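Local coordinates for DUF1904 domain-containing protein (Sebaldella termitidis, PDB 4M1A), which is of unknown function but adopts an alpha/beta fold that assembles as a trimer and belongs to the MIF clan, at residues T78-W81 with K82-T85; E10-K13 with V14-F17; T44-D48 with G49-D53. All coordinates share one frame; numbering follows the deposited sequence.

Contact 1: residues T78-W81 with K82-T85; sequences TERW and KKIT
W81 and I84 meet at the C-terminal end of the helix 67-82, where the chain leaves the helix for the loop that leads to strand 89-95. The carbonyl O of W81 takes two donors there. N of T85 lies 3.0 Å from O of W81 and meets it almost head-on. N of I84 lies 2.9 Å from the same O but comes from above the carbonyl plane. One turn earlier, N of K82 closes a regular helical bond on O of T78 at 2.9 Å. The bonds from N of K83 to O of E79 and O of R80 are weak.

The W81 side chain can be followed from CB to its tip. CB lies 3.4 Å from N of K82. CG is anti to the carbonyl carbon, chi1 -75°, and so sits beside the backbone N. CE3 of the six-membered ring lies 4.0 Å from CD1 of I84, and CZ3 touches the same methyl. The two side chains cross at a slant. CH2 packs on K13, and NE1 lies toward the ring of F17. The indole also packs on V56, I58 and V89 of the sheet.

K82 runs beside T78. Its chain bends at chi2, -59°. NZ makes a salt bridge with D104 of the second subunit and a hydrogen bond to O of K87 in its own chain. The helix end is thus tied to the trimer interface. T85 turns OG1 to N of K87, while its methyl CG2 rests 3.4 Å from O of W81.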
# COMPACT_ATOMS: atom_id res chain seq x y z
N THR A 78 -16.22 0.06 -12.04
CA THR A 78 -15.83 -0.23 -13.37
C THR A 78 -16.63 0.59 -14.35
O THR A 78 -16.06 1.22 -15.22
CB THR A 78 -15.92 -1.71 -13.70
OG1 THR A 78 -15.11 -2.43 -12.72
CG2 THR A 78 -15.43 -2.04 -15.09
N GLU A 79 -17.92 0.62 -14.13
CA GLU A 79 -18.83 1.44 -14.98
C GLU A 79 -18.48 2.92 -14.96
O GLU A 79 -18.44 3.56 -16.03
CB GLU A 79 -20.29 1.24 -14.54
CG GLU A 79 -20.85 -0.06 -15.01
CD GLU A 79 -22.29 -0.32 -14.49
OE1 GLU A 79 -22.80 0.44 -13.61
OE2 GLU A 79 -22.91 -1.30 -14.98
N ARG A 80 -18.21 3.48 -13.80
CA ARG A 80 -17.83 4.86 -13.67
C ARG A 80 -16.52 5.19 -14.38
O ARG A 80 -16.46 6.19 -15.15
CB ARG A 80 -17.81 5.30 -12.20
CG ARG A 80 -19.16 5.37 -11.50
CD ARG A 80 -19.99 6.59 -12.03
NE ARG A 80 -21.34 6.59 -11.47
CZ ARG A 80 -21.60 6.89 -10.20
NH1 ARG A 80 -20.62 7.19 -9.31
NH2 ARG A 80 -22.85 6.85 -9.81
N TRP A 81 -15.46 4.38 -14.16
CA TRP A 81 -14.18 4.64 -14.85
C TRP A 81 -14.24 4.41 -16.37
O TRP A 81 -13.63 5.17 -17.14
CB TRP A 81 -12.97 3.87 -14.18
CG TRP A 81 -12.57 4.51 -12.90
CD1 TRP A 81 -12.98 4.19 -11.64
CD2 TRP A 81 -11.81 5.68 -12.79
NE1 TRP A 81 -12.48 5.09 -10.73
CE2 TRP A 81 -11.73 6.00 -11.40
CE3 TRP A 81 -11.15 6.48 -13.71
CZ2 TRP A 81 -11.07 7.11 -10.93
CZ3 TRP A 81 -10.48 7.60 -13.24
CH2 TRP A 81 -10.46 7.92 -11.87
N LYS A 82 -15.02 3.45 -16.81
CA LYS A 82 -15.14 3.17 -18.24
C LYS A 82 -15.77 4.28 -19.03
O LYS A 82 -15.57 4.36 -20.25
CB LYS A 82 -15.79 1.80 -18.54
CG LYS A 82 -14.92 0.60 -18.22
CD LYS A 82 -13.56 0.43 -18.90
CE LYS A 82 -12.99 -0.99 -18.70
NZ LYS A 82 -11.68 -1.18 -19.43
N LYS A 83 -16.44 5.18 -18.36
CA LYS A 83 -16.97 6.40 -18.99
C LYS A 83 -15.89 7.36 -19.43
O LYS A 83 -16.11 8.08 -20.42
CB LYS A 83 -17.85 7.15 -18.05
CG LYS A 83 -19.17 6.47 -17.82
CD LYS A 83 -20.06 7.34 -16.98
CE LYS A 83 -21.49 6.79 -16.93
NZ LYS A 83 -22.19 7.40 -15.75
N ILE A 84 -14.74 7.36 -18.70
CA ILE A 84 -13.57 8.28 -18.89
C ILE A 84 -12.37 7.63 -19.61
O ILE A 84 -11.60 8.31 -20.30
CB ILE A 84 -13.00 8.72 -17.52
CG1 ILE A 84 -14.11 9.21 -16.60
CG2 ILE A 84 -11.94 9.79 -17.73
CD1 ILE A 84 -13.73 9.20 -15.13
N THR A 85 -12.17 6.32 -19.49
CA THR A 85 -10.92 5.73 -20.00
C THR A 85 -11.25 4.41 -20.58
O THR A 85 -12.25 3.76 -20.18
CB THR A 85 -9.86 5.57 -18.88
OG1 THR A 85 -8.65 4.97 -19.43
CG2 THR A 85 -10.36 4.65 -17.77

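Contact 2: residues E10-K13 with V14-F17; sequences EKEK and VRDF
E12 and R15 lie one turn apart on the helix 11-17, where four successive backbone bonds, from V14 N to E10 O through F17 N to K13 O, keep a regular alpha-helical geometry. E10 is the N-cap residue. The first bond, V14 N to E10 O, is 3.1 Å long; the last, F17 N to K13 O, is 2.9 Å.

E12 and R15 run side by side. Both first torsions are trans: CG of E12 is anti to its N at chi1 176°, and R15 does the same at 180°. CG of E12 comes over one face of the R15 guanidinium, offset toward its rim, 3.5 Å from NH2. The E12 carboxylate offers charge alone: OE2 is 4.2 Å from NH2 of R15 and lies well out of the guanidinium plane.

The R15 chain bends at chi3, 69°. R15 makes a side-on salt bridge to D16, with NE and NH2 both hydrogen-bonded to OD1, NE at 3.1 Å and NH2 at 3.0 Å. OD1 lies close to the guanidinium plane. NH2 meets the syn lone pair of OD1, the side of the other oxygen, while NE comes to OD1 from above the carboxylate plane. A leucine in place of R15 would probably leave the D16 carboxylate without its cationic mate and take the flat cover from CG of E12. R15 also packs on G49 of the third subunit.

V14 and F17 turn to the fold instead, both packing on V6 of strand 3-7. V14 also meets F46 of the third subunit. K13 is bent at chi2 and chi4, and its NZ makes a long salt bridge to OE2 of E12, at 3.8 Å.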
# COMPACT_ATOMS: atom_id res chain seq x y z
N GLU A 10 -5.49 10.26 -13.35
CA GLU A 10 -5.24 11.67 -13.01
C GLU A 10 -5.92 12.05 -11.73
O GLU A 10 -7.06 11.66 -11.48
CB GLU A 10 -5.76 12.55 -14.18
CG GLU A 10 -4.89 12.53 -15.42
CD GLU A 10 -5.54 11.88 -16.63
OE1 GLU A 10 -5.97 10.69 -16.53
OE2 GLU A 10 -5.63 12.55 -17.69
N LYS A 11 -5.24 12.88 -10.92
CA LYS A 11 -5.72 13.32 -9.63
C LYS A 11 -7.11 13.96 -9.72
O LYS A 11 -7.99 13.71 -8.88
CB LYS A 11 -4.71 14.26 -9.04
CG LYS A 11 -5.01 14.73 -7.65
CD LYS A 11 -3.96 15.74 -7.10
CE LYS A 11 -2.65 15.06 -6.74
NZ LYS A 11 -1.41 15.93 -6.69
N GLU A 12 -7.30 14.82 -10.71
CA GLU A 12 -8.62 15.46 -10.82
C GLU A 12 -9.74 14.48 -11.15
O GLU A 12 -10.87 14.74 -10.68
CB GLU A 12 -8.58 16.57 -11.90
CG GLU A 12 -9.91 17.25 -12.20
CD GLU A 12 -9.75 18.08 -13.50
OE1 GLU A 12 -8.65 18.66 -13.67
OE2 GLU A 12 -10.65 18.06 -14.38
N LYS A 13 -9.43 13.43 -11.93
CA LYS A 13 -10.39 12.32 -12.26
C LYS A 13 -10.77 11.53 -11.00
O LYS A 13 -11.97 11.20 -10.78
CB LYS A 13 -9.93 11.44 -13.41
CG LYS A 13 -9.65 12.19 -14.73
CD LYS A 13 -10.89 12.99 -15.09
CE LYS A 13 -10.81 13.50 -16.55
NZ LYS A 13 -11.07 14.95 -16.56
N VAL A 14 -9.79 11.32 -10.10
CA VAL A 14 -10.08 10.70 -8.80
C VAL A 14 -11.02 11.58 -7.97
O VAL A 14 -12.03 11.14 -7.32
CB VAL A 14 -8.77 10.36 -8.04
CG1 VAL A 14 -9.13 9.71 -6.71
CG2 VAL A 14 -7.93 9.46 -8.90
N ARG A 15 -10.72 12.89 -7.95
CA ARG A 15 -11.61 13.82 -7.25
C ARG A 15 -13.05 13.70 -7.80
O ARG A 15 -14.01 13.54 -7.01
CB ARG A 15 -11.13 15.28 -7.43
CG ARG A 15 -11.98 16.37 -6.75
CD ARG A 15 -11.70 17.76 -7.40
NE ARG A 15 -12.21 17.83 -8.78
CZ ARG A 15 -12.13 18.91 -9.57
NH1 ARG A 15 -11.57 20.01 -9.10
NH2 ARG A 15 -12.64 18.88 -10.81
N ASP A 16 -13.18 13.75 -9.13
CA ASP A 16 -14.52 13.66 -9.74
C ASP A 16 -15.27 12.32 -9.49
O ASP A 16 -16.46 12.28 -9.36
CB ASP A 16 -14.41 13.83 -11.21
CG ASP A 16 -14.00 15.27 -11.64
OD1 ASP A 16 -13.98 16.25 -10.81
OD2 ASP A 16 -13.64 15.34 -12.82
N PHE A 17 -14.53 11.23 -9.51
CA PHE A 17 -15.01 9.90 -9.18
C PHE A 17 -15.69 9.91 -7.85
O PHE A 17 -16.65 9.20 -7.65
CB PHE A 17 -13.75 8.93 -9.20
CG PHE A 17 -13.99 7.58 -8.64
CD1 PHE A 17 -14.88 6.69 -9.26
CD2 PHE A 17 -13.20 7.10 -7.58
CE1 PHE A 17 -15.07 5.42 -8.79
CE2 PHE A 17 -13.36 5.79 -7.14
CZ PHE A 17 -14.29 4.96 -7.74

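Contact 3: residues T44-D48 with G49-D53; sequences TFFFD and GKEDD
F46 and E51 sit opposite each other as a non-hydrogen-bonded antiparallel pair, and their side chains diverge. CG of F46 is anti to the carbonyl carbon, chi1 -63°, and the ring turns its edge to K50 O and E51 N. CE1 of F46 is 3.8 Å from CG of E51. The E51 chain bends at chi2, -98°. The E51 and T44 side chains cross at about a right angle, with OE1 of E51 3.8 Å from CG2 of T44.

This is a beta hairpin closed by a type I' turn from F47 to K50. F47 N reaches K50 O at 2.8 Å. F47 and K50 point to the same face of the sheet. CG of F47 is anti to the backbone N, chi1 -169°, and CB of F47 lies 4.0 Å from CB of D52. K50 bends at chi4 and runs beside D48, its NZ 4.2 Å from OD2 of D48, too far for a salt bridge. D48 OD1 bonds to G20 N of the second subunit, and T44, F45 and F46 extend the sheet into that chain. Beyond the turn D52 N binds F45 O, and a water accepts a hydrogen bond from F45 N at 2.9 Å and donates one to D52 O.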
# COMPACT_ATOMS: atom_id res chain seq x y z
N THR A 44 3.93 6.11 -10.39
CA THR A 44 4.23 6.10 -11.85
C THR A 44 4.40 4.68 -12.34
O THR A 44 5.22 3.98 -11.77
CB THR A 44 5.45 6.97 -12.19
OG1 THR A 44 5.27 8.33 -11.70
CG2 THR A 44 5.65 7.04 -13.71
N PHE A 45 3.68 4.31 -13.41
CA PHE A 45 3.75 2.98 -14.02
C PHE A 45 4.87 2.96 -15.06
O PHE A 45 5.07 3.97 -15.86
CB PHE A 45 2.40 2.56 -14.62
CG PHE A 45 1.43 2.08 -13.62
CD1 PHE A 45 0.62 3.00 -12.92
CD2 PHE A 45 1.30 0.76 -13.35
CE1 PHE A 45 -0.28 2.57 -11.95
CE2 PHE A 45 0.41 0.30 -12.37
CZ PHE A 45 -0.40 1.20 -11.69
N PHE A 46 5.58 1.82 -15.11
CA PHE A 46 6.61 1.61 -16.14
C PHE A 46 6.44 0.21 -16.68
O PHE A 46 6.00 -0.70 -15.98
CB PHE A 46 8.02 1.74 -15.65
CG PHE A 46 8.36 3.11 -15.14
CD1 PHE A 46 8.68 4.14 -16.02
CD2 PHE A 46 8.36 3.36 -13.78
CE1 PHE A 46 8.97 5.43 -15.55
CE2 PHE A 46 8.71 4.62 -13.32
CZ PHE A 46 8.99 5.65 -14.20
N PHE A 47 6.90 0.01 -17.92
CA PHE A 47 6.82 -1.32 -18.54
C PHE A 47 7.91 -1.43 -19.57
O PHE A 47 8.07 -0.52 -20.36
CB PHE A 47 5.48 -1.65 -19.18
CG PHE A 47 5.36 -3.13 -19.57
CD1 PHE A 47 4.88 -4.11 -18.65
CD2 PHE A 47 5.76 -3.56 -20.86
CE1 PHE A 47 4.80 -5.44 -19.00
CE2 PHE A 47 5.70 -4.91 -21.21
CZ PHE A 47 5.24 -5.85 -20.29
N ASP A 48 8.73 -2.47 -19.44
CA ASP A 48 9.88 -2.71 -20.41
C ASP A 48 10.76 -1.51 -20.62
O ASP A 48 11.13 -1.19 -21.77
CB ASP A 48 9.33 -3.23 -21.77
CG ASP A 48 10.36 -4.05 -22.54
OD1 ASP A 48 11.34 -4.52 -21.89
OD2 ASP A 48 10.21 -4.19 -23.79
N GLY A 49 11.11 -0.81 -19.54
CA GLY A 49 12.04 0.28 -19.60
C GLY A 49 11.47 1.66 -20.03
O GLY A 49 12.23 2.61 -20.19
N LYS A 50 10.19 1.75 -20.20
CA LYS A 50 9.51 2.96 -20.59
C LYS A 50 8.33 3.30 -19.65
O LYS A 50 7.68 2.45 -19.05
CB LYS A 50 8.84 2.80 -21.98
CG LYS A 50 9.71 2.45 -23.16
CD LYS A 50 8.80 2.17 -24.38
CE LYS A 50 9.40 1.18 -25.38
NZ LYS A 50 9.70 -0.18 -24.81
N GLU A 51 8.00 4.57 -19.66
CA GLU A 51 6.75 5.04 -19.09
C GLU A 51 5.56 4.35 -19.69
O GLU A 51 5.48 4.14 -20.88
CB GLU A 51 6.64 6.58 -19.24
CG GLU A 51 6.71 7.33 -17.91
CD GLU A 51 5.32 7.70 -17.40
OE1 GLU A 51 4.48 6.75 -17.27
OE2 GLU A 51 5.06 8.92 -17.14
N ASP A 52 4.63 3.92 -18.85
CA ASP A 52 3.47 3.21 -19.28
C ASP A 52 2.25 3.88 -18.70
O ASP A 52 2.30 4.48 -17.65
CB ASP A 52 3.52 1.77 -18.81
CG ASP A 52 2.46 0.89 -19.48
OD1 ASP A 52 2.54 0.68 -20.70
OD2 ASP A 52 1.59 0.37 -18.77
N ASP A 53 1.15 3.80 -19.42
CA ASP A 53 -0.12 4.33 -19.00
C ASP A 53 -0.68 3.48 -17.82
O ASP A 53 -1.55 3.93 -17.05
CB ASP A 53 -1.04 4.25 -20.21
CG ASP A 53 -2.45 4.51 -19.87
OD1 ASP A 53 -2.93 5.62 -20.18
OD2 ASP A 53 -3.06 3.60 -19.27
O HOH W 1 1.98 6.14 -14.91

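Overall arrangement
From the N terminus, contact 2 comes first, along helix 11-17, after strand 3-7. Contact 3 follows at the end of strand 37-47, where the chain turns back as a hairpin into strand 50-51. Contact 1 is last, at the exit of helix 67-82. Each closes only its own short turn; they run in series, and none nest or cross. Contacts 1 and 2 also touch through I84 and K13, so helix 11-17 and the end of helix 67-82 pack together. Contact 3 stands apart, its centre about 22 Å from that of contact 1 and about 21 Å from that of contact 2. It reaches the second subunit, as contact 1 does; contact 2 meets the third.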